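Local coordinates for putative type VI secretion protein (Escherichia coli, PDB 6SKI) that probably hydrolyses phospholipids as a toxic type VI secretion effector that is loaded onto the VgrG spike, at residues Gly40-Asp44 and Ala202-Phe206. Coordinates in Å, arbitrary orientation, origin at the centre of the assembly. Numbering follows the deposited sequence.
Sequences GIFFD and AARHF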
ATOM      1  N   GLY A  40      15.384  -1.990   0.472  1.00 42.27           N
ATOM      2  CA  GLY A  40      14.045  -2.528   0.418  1.00 42.27           C
ATOM      3  C   GLY A  40      13.020  -1.450   0.667  1.00 42.27           C
ATOM      4  O   GLY A  40      12.931  -0.914   1.773  1.00 42.27           O
ATOM      5  N   ILE A  41      12.242  -1.122  -0.356  1.00 41.24           N
ATOM      6  CA  ILE A  41      11.244  -0.065  -0.278  1.00 41.24           C
ATOM      7  C   ILE A  41       9.903  -0.731  -0.036  1.00 41.24           C
ATOM      8  O   ILE A  41       9.471  -1.579  -0.824  1.00 41.24           O
ATOM      9  CB  ILE A  41      11.220   0.791  -1.551  1.00 41.24           C
ATOM     10  CG1 ILE A  41      12.638   0.998  -2.072  1.00 41.24           C
ATOM     11  CG2 ILE A  41      10.599   2.132  -1.263  1.00 41.24           C
ATOM     12  CD1 ILE A  41      13.423   2.004  -1.281  1.00 41.24           C
ATOM     13  N   PHE A  42       9.250  -0.358   1.059  1.00 40.72           N
ATOM     14  CA  PHE A  42       8.030  -1.017   1.505  1.00 40.72           C
ATOM     15  C   PHE A  42       6.937   0.034   1.596  1.00 40.72           C
ATOM     16  O   PHE A  42       6.891   0.807   2.557  1.00 40.72           O
ATOM     17  CB  PHE A  42       8.249  -1.711   2.846  1.00 40.72           C
ATOM     18  CG  PHE A  42       9.136  -2.913   2.760  1.00 40.72           C
ATOM     19  CD1 PHE A  42      10.475  -2.820   3.075  1.00 40.72           C
ATOM     20  CD2 PHE A  42       8.630  -4.139   2.377  1.00 40.72           C
ATOM     21  CE1 PHE A  42      11.291  -3.917   2.994  1.00 40.72           C
ATOM     22  CE2 PHE A  42       9.447  -5.239   2.301  1.00 40.72           C
ATOM     23  CZ  PHE A  42      10.776  -5.127   2.607  1.00 40.72           C
ATOM     24  N   PHE A  43       6.059   0.051   0.602  1.00 42.05           N
ATOM     25  CA  PHE A  43       4.957   0.999   0.523  1.00 42.05           C
ATOM     26  C   PHE A  43       3.725   0.303   1.075  1.00 42.05           C
ATOM     27  O   PHE A  43       3.192  -0.614   0.448  1.00 42.05           O
ATOM     28  CB  PHE A  43       4.702   1.435  -0.915  1.00 42.05           C
ATOM     29  CG  PHE A  43       5.734   2.347  -1.487  1.00 42.05           C
ATOM     30  CD1 PHE A  43       5.675   3.706  -1.267  1.00 42.05           C
ATOM     31  CD2 PHE A  43       6.722   1.850  -2.306  1.00 42.05           C
ATOM     32  CE1 PHE A  43       6.606   4.542  -1.820  1.00 42.05           C
ATOM     33  CE2 PHE A  43       7.651   2.683  -2.862  1.00 42.05           C
ATOM     34  CZ  PHE A  43       7.595   4.030  -2.619  1.00 42.05           C
ATOM     35  N   ASP A  44       3.257   0.738   2.230  1.00 46.93           N
ATOM     36  CA  ASP A  44       2.123   0.060   2.828  1.00 46.93           C
ATOM     37  C   ASP A  44       0.816   0.664   2.331  1.00 46.93           C
ATOM     38  O   ASP A  44       0.779   1.748   1.747  1.00 46.93           O
ATOM     39  CB  ASP A  44       2.204   0.140   4.349  1.00 46.93           C
ATOM     40  CG  ASP A  44       1.519  -1.020   5.028  1.00 46.93           C
ATOM     41  OD1 ASP A  44       0.774  -1.754   4.350  1.00 46.93           O
ATOM     42  OD2 ASP A  44       1.727  -1.201   6.243  1.00 46.93           O
ATOM     43  N   ALA A 202       1.907   3.264  -5.812  1.00 43.24           N
ATOM     44  CA  ALA A 202       3.107   3.984  -5.415  1.00 43.24           C
ATOM     45  C   ALA A 202       4.349   3.174  -5.736  1.00 43.24           C
ATOM     46  O   ALA A 202       5.280   3.687  -6.369  1.00 43.24           O
ATOM     47  CB  ALA A 202       3.058   4.322  -3.927  1.00 43.24           C
ATOM     48  N   ALA A 203       4.345   1.882  -5.396  1.00 41.95           N
ATOM     49  CA  ALA A 203       5.511   1.069  -5.706  1.00 41.95           C
ATOM     50  C   ALA A 203       5.779   1.087  -7.196  1.00 41.95           C
ATOM     51  O   ALA A 203       6.897   1.389  -7.628  1.00 41.95           O
ATOM     52  CB  ALA A 203       5.321  -0.362  -5.213  1.00 41.95           C
ATOM     53  N   ARG A 204       4.736   0.867  -7.995  1.00 44.94           N
ATOM     54  CA  ARG A 204       4.918   0.902  -9.435  1.00 44.94           C
ATOM     55  C   ARG A 204       5.426   2.265  -9.865  1.00 44.94           C
ATOM     56  O   ARG A 204       6.416   2.359 -10.601  1.00 44.94           O
ATOM     57  CB  ARG A 204       3.606   0.546 -10.127  1.00 44.94           C
ATOM     58  CG  ARG A 204       3.185  -0.885  -9.863  1.00 44.94           C
ATOM     59  CD  ARG A 204       1.725  -1.117 -10.163  1.00 44.94           C
ATOM     60  NE  ARG A 204       1.433  -1.087 -11.587  1.00 44.94           N
ATOM     61  CZ  ARG A 204       0.483  -1.815 -12.158  1.00 44.94           C
ATOM     62  NH1 ARG A 204      -0.256  -2.627 -11.422  1.00 44.94           N
ATOM     63  NH2 ARG A 204       0.276  -1.737 -13.462  1.00 44.94           N
ATOM     64  N   HIS A 205       4.837   3.331  -9.317  1.00 46.78           N
ATOM     65  CA  HIS A 205       5.323   4.664  -9.637  1.00 46.78           C
ATOM     66  C   HIS A 205       6.791   4.793  -9.275  1.00 46.78           C
ATOM     67  O   HIS A 205       7.602   5.226 -10.102  1.00 46.78           O
ATOM     68  CB  HIS A 205       4.488   5.720  -8.914  1.00 46.78           C
ATOM     69  CG  HIS A 205       4.735   7.115  -9.395  1.00 46.78           C
ATOM     70  ND1 HIS A 205       5.259   8.098  -8.587  1.00 46.78           N
ATOM     71  CD2 HIS A 205       4.541   7.688 -10.605  1.00 46.78           C
ATOM     72  CE1 HIS A 205       5.373   9.219  -9.275  1.00 46.78           C
ATOM     73  NE2 HIS A 205       4.940   8.997 -10.503  1.00 46.78           N
ATOM     74  N   PHE A 206       7.161   4.342  -8.075  1.00 44.30           N
ATOM     75  CA  PHE A 206       8.560   4.415  -7.680  1.00 44.30           C
ATOM     76  C   PHE A 206       9.432   3.675  -8.677  1.00 44.30           C
ATOM     77  O   PHE A 206      10.446   4.211  -9.139  1.00 44.30           O
ATOM     78  CB  PHE A 206       8.742   3.851  -6.274  1.00 44.30           C
ATOM     79  CG  PHE A 206      10.153   3.922  -5.775  1.00 44.30           C
ATOM     80  CD1 PHE A 206      10.616   5.050  -5.129  1.00 44.30           C
ATOM     81  CD2 PHE A 206      11.016   2.859  -5.955  1.00 44.30           C
ATOM     82  CE1 PHE A 206      11.912   5.112  -4.675  1.00 44.30           C
ATOM     83  CE2 PHE A 206      12.308   2.918  -5.504  1.00 44.30           C
ATOM     84  CZ  PHE A 206      12.759   4.043  -4.864  1.00 44.30           C
TER
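The axes of strand 40-43 and helix 202-206, which lie on strand 22-43 and helix 198-211, run roughly antiparallel, at 144° between N-to-C directions, and approach to 9.1 Å. Phe43 and Ala203 mark the register, their CA atoms 6.3 Å from each other. This is the sheet-helix layer of an alpha/beta-hydrolase fold: strand 22-43 pairs in parallel with strand 184-195, and the chain turns from the latter into helix 198-211 just after Ser197, the probable nucleophile of a Ser-His-Asp triad, so the helix packs back over the sheet. Alternation along the strand sends Ile41 and Phe43 toward the helix, whereas Phe42 points to the other face of the sheet, where helix 101-108 covers it. Phe43 supplies most of the strand's share of the buried surface. Small residues on the helix let the Phe43 ring come close: Phe43 CD2 lies 3.7 Å from Ala203 CA, and the CB of Ala202 sits over the ring face in a CH-pi contact, 4.2 Å from the centroid. One turn on, Phe206 meets Phe43 obliquely, with ring planes at 55° and centroids 5.8 Å apart. Helix 156-178 and Val193 of the neighbouring strand close around this interface of apolar side chains, while Arg204 points away from the strand and hydrogen-bonds the backbone oxygens of Leu269 and Asn295. Toward the start of the strand segment the packing ends with Ile41, whose CG1 rests 3.9 Å from CE2 of Phe206.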